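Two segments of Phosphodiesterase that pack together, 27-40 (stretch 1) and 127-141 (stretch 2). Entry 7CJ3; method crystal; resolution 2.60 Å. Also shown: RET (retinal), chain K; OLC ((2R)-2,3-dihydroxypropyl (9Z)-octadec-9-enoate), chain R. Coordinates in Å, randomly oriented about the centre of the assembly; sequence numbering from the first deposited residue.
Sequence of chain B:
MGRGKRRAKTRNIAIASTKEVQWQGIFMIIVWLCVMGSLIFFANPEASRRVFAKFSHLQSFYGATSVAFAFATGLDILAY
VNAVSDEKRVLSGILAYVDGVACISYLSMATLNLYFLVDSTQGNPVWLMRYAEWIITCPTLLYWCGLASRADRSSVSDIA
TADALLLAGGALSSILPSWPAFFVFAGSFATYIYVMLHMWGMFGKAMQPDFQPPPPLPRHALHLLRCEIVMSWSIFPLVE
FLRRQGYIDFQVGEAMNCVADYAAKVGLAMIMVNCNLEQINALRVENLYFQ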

# COMPACT_ATOMS: atom_id res chain seq x y z
N PHE B 27 -19.86 16.01 0.60
CA PHE B 27 -20.91 15.59 -0.37
C PHE B 27 -20.60 14.17 -0.85
O PHE B 27 -21.55 13.34 -0.98
CB PHE B 27 -21.00 16.56 -1.56
CG PHE B 27 -22.03 16.14 -2.59
CD1 PHE B 27 -23.39 16.15 -2.28
CD2 PHE B 27 -21.66 15.78 -3.88
CE1 PHE B 27 -24.33 15.80 -3.23
CE2 PHE B 27 -22.61 15.40 -4.82
CZ PHE B 27 -23.94 15.40 -4.49
N MET B 28 -19.31 13.89 -1.11
CA MET B 28 -18.80 12.57 -1.55
C MET B 28 -19.28 11.50 -0.56
O MET B 28 -19.93 10.52 -0.98
CB MET B 28 -17.27 12.55 -1.67
CG MET B 28 -16.73 13.25 -2.91
SD MET B 28 -14.93 13.56 -2.87
CE MET B 28 -14.34 11.88 -3.01
N ILE B 29 -18.99 11.71 0.72
CA ILE B 29 -19.29 10.76 1.83
C ILE B 29 -20.80 10.47 1.87
O ILE B 29 -21.19 9.28 2.02
CB ILE B 29 -18.74 11.29 3.16
CG1 ILE B 29 -17.21 11.43 3.11
CG2 ILE B 29 -19.19 10.43 4.32
CD1 ILE B 29 -16.66 12.53 4.02
N ILE B 30 -21.64 11.50 1.72
CA ILE B 30 -23.12 11.33 1.85
C ILE B 30 -23.63 10.49 0.69
O ILE B 30 -24.44 9.59 0.93
CB ILE B 30 -23.85 12.68 1.98
CG1 ILE B 30 -23.43 13.42 3.25
CG2 ILE B 30 -25.37 12.45 1.95
CD1 ILE B 30 -23.72 14.90 3.21
N VAL B 31 -23.15 10.74 -0.53
CA VAL B 31 -23.58 9.98 -1.74
C VAL B 31 -23.18 8.52 -1.56
O VAL B 31 -23.97 7.59 -1.92
CB VAL B 31 -22.97 10.58 -3.02
CG1 VAL B 31 -23.25 9.69 -4.23
CG2 VAL B 31 -23.44 12.00 -3.27
N TRP B 32 -21.99 8.31 -0.99
CA TRP B 32 -21.42 6.97 -0.75
C TRP B 32 -22.33 6.18 0.21
O TRP B 32 -22.83 5.11 -0.19
CB TRP B 32 -19.99 7.10 -0.24
CG TRP B 32 -19.32 5.76 -0.23
CD1 TRP B 32 -18.68 5.15 -1.26
CD2 TRP B 32 -19.32 4.84 0.87
NE1 TRP B 32 -18.24 3.92 -0.87
CE2 TRP B 32 -18.63 3.69 0.42
CE3 TRP B 32 -19.82 4.89 2.18
CZ2 TRP B 32 -18.43 2.58 1.25
CZ3 TRP B 32 -19.61 3.79 2.99
CH2 TRP B 32 -18.93 2.66 2.53
N LEU B 33 -22.56 6.73 1.41
CA LEU B 33 -23.39 6.12 2.47
C LEU B 33 -24.78 5.73 1.94
O LEU B 33 -25.23 4.61 2.24
CB LEU B 33 -23.54 7.13 3.61
CG LEU B 33 -22.30 7.31 4.48
CD1 LEU B 33 -22.42 8.58 5.32
CD2 LEU B 33 -22.04 6.07 5.34
N CYS B 34 -25.42 6.62 1.19
CA CYS B 34 -26.76 6.34 0.60
C CYS B 34 -26.67 5.10 -0.29
O CYS B 34 -27.51 4.18 -0.16
CB CYS B 34 -27.27 7.55 -0.18
SG CYS B 34 -27.35 9.05 0.82
N VAL B 35 -25.66 5.05 -1.15
CA VAL B 35 -25.50 3.94 -2.13
C VAL B 35 -25.17 2.68 -1.34
O VAL B 35 -25.77 1.62 -1.61
CB VAL B 35 -24.43 4.30 -3.16
CG1 VAL B 35 -24.15 3.13 -4.09
CG2 VAL B 35 -24.80 5.56 -3.92
N MET B 36 -24.29 2.80 -0.35
CA MET B 36 -23.93 1.66 0.52
C MET B 36 -25.17 1.17 1.28
O MET B 36 -25.40 -0.07 1.32
CB MET B 36 -22.86 2.07 1.53
CG MET B 36 -22.08 0.92 2.12
SD MET B 36 -22.61 0.51 3.78
CE MET B 36 -22.74 2.14 4.53
N GLY B 37 -25.92 2.11 1.86
CA GLY B 37 -27.24 1.83 2.45
C GLY B 37 -28.04 0.87 1.59
O GLY B 37 -28.33 -0.29 2.03
N SER B 38 -28.35 1.31 0.37
CA SER B 38 -29.33 0.61 -0.49
C SER B 38 -28.77 -0.75 -0.90
O SER B 38 -29.56 -1.71 -0.92
CB SER B 38 -29.71 1.46 -1.64
OG SER B 38 -28.95 2.67 -1.58
N LEU B 39 -27.45 -0.83 -1.13
CA LEU B 39 -26.73 -2.10 -1.47
C LEU B 39 -26.84 -3.12 -0.33
O LEU B 39 -26.97 -4.33 -0.61
CB LEU B 39 -25.28 -1.77 -1.82
CG LEU B 39 -25.08 -1.12 -3.19
CD1 LEU B 39 -23.59 -0.97 -3.50
CD2 LEU B 39 -25.76 -1.93 -4.29
N ILE B 40 -26.87 -2.66 0.93
CA ILE B 40 -27.08 -3.56 2.11
C ILE B 40 -28.53 -4.06 2.12
O ILE B 40 -28.74 -5.30 2.28
CB ILE B 40 -26.69 -2.85 3.42
CG1 ILE B 40 -25.15 -2.76 3.52
CG2 ILE B 40 -27.26 -3.58 4.64
CD1 ILE B 40 -24.64 -1.87 4.61
N TRP B 127 -20.04 -5.58 -9.51
CA TRP B 127 -19.96 -4.93 -8.19
C TRP B 127 -20.35 -3.46 -8.36
O TRP B 127 -19.48 -2.66 -8.85
CB TRP B 127 -18.56 -5.06 -7.62
CG TRP B 127 -18.07 -6.46 -7.41
CD1 TRP B 127 -16.88 -6.98 -7.84
CD2 TRP B 127 -18.70 -7.50 -6.64
NE1 TRP B 127 -16.74 -8.27 -7.40
CE2 TRP B 127 -17.84 -8.62 -6.68
CE3 TRP B 127 -19.89 -7.60 -5.90
CZ2 TRP B 127 -18.14 -9.82 -6.03
CZ3 TRP B 127 -20.19 -8.79 -5.28
CH2 TRP B 127 -19.32 -9.88 -5.32
N LEU B 128 -21.58 -3.12 -7.95
CA LEU B 128 -22.13 -1.74 -8.07
C LEU B 128 -21.39 -0.79 -7.11
O LEU B 128 -21.32 0.44 -7.37
CB LEU B 128 -23.62 -1.84 -7.74
CG LEU B 128 -24.46 -2.55 -8.81
CD1 LEU B 128 -25.81 -3.02 -8.25
CD2 LEU B 128 -24.65 -1.64 -10.02
N MET B 129 -20.80 -1.35 -6.06
CA MET B 129 -19.99 -0.58 -5.07
C MET B 129 -18.69 -0.07 -5.72
O MET B 129 -18.39 1.12 -5.57
CB MET B 129 -19.68 -1.41 -3.82
CG MET B 129 -18.95 -0.64 -2.74
SD MET B 129 -19.90 0.69 -1.98
CE MET B 129 -20.72 -0.30 -0.72
N ARG B 130 -17.98 -0.92 -6.48
CA ARG B 130 -16.79 -0.46 -7.24
C ARG B 130 -17.22 0.65 -8.21
O ARG B 130 -16.60 1.74 -8.15
CB ARG B 130 -16.06 -1.59 -7.96
CG ARG B 130 -14.72 -1.14 -8.54
CD ARG B 130 -13.80 -2.32 -8.88
NE ARG B 130 -14.51 -3.35 -9.63
CZ ARG B 130 -14.23 -4.66 -9.58
NH1 ARG B 130 -13.22 -5.12 -8.86
NH2 ARG B 130 -14.96 -5.50 -10.28
N TYR B 131 -18.27 0.43 -9.00
CA TYR B 131 -18.81 1.46 -9.94
C TYR B 131 -19.18 2.73 -9.15
O TYR B 131 -18.78 3.83 -9.59
CB TYR B 131 -19.96 0.88 -10.77
CG TYR B 131 -19.53 0.07 -11.97
CD1 TYR B 131 -19.00 0.68 -13.11
CD2 TYR B 131 -19.68 -1.31 -11.99
CE1 TYR B 131 -18.60 -0.05 -14.22
CE2 TYR B 131 -19.30 -2.06 -13.10
CZ TYR B 131 -18.76 -1.43 -14.22
OH TYR B 131 -18.40 -2.18 -15.31
N ALA B 132 -19.84 2.60 -8.00
CA ALA B 132 -20.19 3.75 -7.12
C ALA B 132 -18.95 4.53 -6.69
O ALA B 132 -18.93 5.74 -6.83
CB ALA B 132 -20.95 3.26 -5.91
N GLU B 133 -17.96 3.85 -6.13
CA GLU B 133 -16.63 4.43 -5.82
C GLU B 133 -16.06 5.22 -7.02
O GLU B 133 -15.67 6.40 -6.87
CB GLU B 133 -15.68 3.29 -5.46
CG GLU B 133 -14.28 3.77 -5.16
CD GLU B 133 -13.15 2.94 -5.76
OE1 GLU B 133 -13.33 1.70 -5.88
OE2 GLU B 133 -12.11 3.54 -6.10
N TRP B 134 -15.99 4.55 -8.19
CA TRP B 134 -15.46 5.13 -9.45
C TRP B 134 -16.22 6.42 -9.79
O TRP B 134 -15.54 7.44 -10.12
CB TRP B 134 -15.47 4.10 -10.59
CG TRP B 134 -14.46 3.00 -10.45
CD1 TRP B 134 -13.52 2.86 -9.46
CD2 TRP B 134 -14.28 1.86 -11.32
NE1 TRP B 134 -12.78 1.72 -9.66
CE2 TRP B 134 -13.22 1.09 -10.80
CE3 TRP B 134 -14.89 1.42 -12.51
CZ2 TRP B 134 -12.79 -0.10 -11.40
CZ3 TRP B 134 -14.43 0.26 -13.12
CH2 TRP B 134 -13.43 -0.50 -12.54
N ILE B 135 -17.55 6.41 -9.69
CA ILE B 135 -18.42 7.57 -10.07
C ILE B 135 -18.26 8.73 -9.08
O ILE B 135 -18.40 9.91 -9.52
CB ILE B 135 -19.88 7.11 -10.21
CG1 ILE B 135 -20.06 6.36 -11.54
CG2 ILE B 135 -20.86 8.29 -10.08
CD1 ILE B 135 -21.24 5.39 -11.56
N ILE B 136 -17.98 8.46 -7.80
CA ILE B 136 -17.70 9.53 -6.80
C ILE B 136 -16.27 10.05 -6.96
O ILE B 136 -16.09 11.27 -6.82
CB ILE B 136 -17.93 9.03 -5.37
CG1 ILE B 136 -19.39 8.62 -5.17
CG2 ILE B 136 -17.50 10.07 -4.35
CD1 ILE B 136 -19.61 7.82 -3.90
N THR B 137 -15.29 9.20 -7.25
CA THR B 137 -13.85 9.56 -7.20
C THR B 137 -13.28 10.00 -8.57
O THR B 137 -12.51 10.97 -8.59
CB THR B 137 -13.04 8.40 -6.62
OG1 THR B 137 -13.30 7.26 -7.44
CG2 THR B 137 -13.41 8.11 -5.18
N CYS B 138 -13.57 9.32 -9.67
CA CYS B 138 -12.93 9.63 -10.98
C CYS B 138 -13.27 11.05 -11.42
O CYS B 138 -12.39 11.79 -11.87
CB CYS B 138 -13.34 8.66 -12.07
SG CYS B 138 -12.68 7.00 -11.76
N PRO B 139 -14.55 11.46 -11.39
CA PRO B 139 -14.88 12.85 -11.70
C PRO B 139 -14.20 13.84 -10.73
O PRO B 139 -13.87 14.92 -11.16
CB PRO B 139 -16.41 12.87 -11.71
CG PRO B 139 -16.77 11.41 -12.01
CD PRO B 139 -15.75 10.62 -11.22
N THR B 140 -13.93 13.44 -9.49
CA THR B 140 -13.24 14.30 -8.48
C THR B 140 -11.74 14.38 -8.82
O THR B 140 -11.15 15.48 -8.63
CB THR B 140 -13.45 13.82 -7.04
OG1 THR B 140 -14.84 13.69 -6.70
CG2 THR B 140 -12.81 14.76 -6.05
N LEU B 141 -11.14 13.27 -9.27
CA LEU B 141 -9.71 13.22 -9.70
C LEU B 141 -9.52 14.13 -10.92
O LEU B 141 -8.47 14.82 -11.00
CB LEU B 141 -9.31 11.78 -10.01
CG LEU B 141 -9.01 10.91 -8.79
CD1 LEU B 141 -8.56 9.52 -9.21
CD2 LEU B 141 -7.97 11.56 -7.89
C1 RET K . -15.18 0.79 -17.93
C2 RET K . -16.28 0.27 -18.86
C3 RET K . -15.81 -0.08 -20.20
C4 RET K . -15.11 1.09 -20.86
C5 RET K . -14.31 1.97 -19.94
C6 RET K . -14.23 1.77 -18.60
C7 RET K . -13.25 2.55 -17.83
C8 RET K . -13.07 2.62 -16.45
C9 RET K . -12.28 3.54 -15.71
C10 RET K . -12.23 3.54 -14.29
C11 RET K . -11.36 4.25 -13.45
C12 RET K . -11.21 4.18 -12.07
C13 RET K . -10.37 4.96 -11.26
C14 RET K . -10.41 4.83 -9.88
C15 RET K . -10.02 5.86 -8.92
C16 RET K . -15.94 1.47 -16.78
C17 RET K . -14.42 -0.43 -17.37
C18 RET K . -13.63 3.09 -20.69
C19 RET K . -11.43 4.56 -16.40
C20 RET K . -9.41 5.89 -11.93
C18 OLC R . -23.16 16.87 -8.65
C10 OLC R . -21.09 21.25 -3.92
C9 OLC R . -20.24 20.26 -4.25
C17 OLC R . -24.43 17.31 -7.93
C11 OLC R . -22.34 21.57 -4.71
C8 OLC R . -20.42 19.32 -5.44
C16 OLC R . -24.37 18.76 -7.43
C12 OLC R . -23.45 20.60 -4.32
C7 OLC R . -19.10 19.15 -6.22
C15 OLC R . -25.70 19.27 -6.84
C13 OLC R . -24.78 20.89 -5.04
C6 OLC R . -18.31 17.86 -5.98
C14 OLC R . -25.59 19.61 -5.35
C5 OLC R . -16.89 17.96 -6.58
C4 OLC R . -15.94 16.85 -6.08
C3 OLC R . -14.76 17.36 -5.26

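Two helices can be held together with no hydrogen bond between them, mainly by apolar side-chain packing, and this pair illustrates how. Residues 27-40 are helical throughout, and 128-141 form a second helix running nearly antiparallel to the first, at 167°, with axes 10.3 Å apart at closest approach. Thus Met-28 lies across from Ile-136, Trp-32 from Ala-132 and Met-36 from Met-129. The second helix is kinked near Pro-139, whose ring nitrogen has no hydrogen to donate; the N of Thr-140 also lacks a bond to the preceding turn.

Side chains about one turn apart supply the contact, which buries 583 Å² counting both sides. Ile-136 points toward the first helix and reaches three residues: its CG2 lies 3.6 Å from Met-28 CG, and its CD1 lies 3.7 Å from Trp-32 CB and 4.1 Å from Val-31 CG1. Its branched shape lets it meet several neighbours at once. Where the small Ala-132 faces across, Val-35 comes close, with Val-35 CG1 3.7 Å from Ala-132 CB.

Met-129 leaves its backbone sideways, but its flexible chain bends back toward the partner. Its SD sits 3.8 Å from Trp-32 NE1 and approaches the indole obliquely, 4.5 Å from the centroid of the five-membered ring, while Met-129 CE meets Met-36 CG at 3.4 Å. Leu-39 packs at this same end, its CD1 3.9 Å from Met-129 CB and its CD2 4.1 Å from Leu-128 CB.

At the other end, Met-28 SD lies 3.8 Å from Thr-140 OG1. The threonine suits this place in that its hydroxyl is satisfied within its own helix: Thr-140 OG1 donates to Ile-136 O at 2.7 Å. The polar NE1 of Trp-32 is likewise satisfied, by a hydrogen bond elsewhere in the structure.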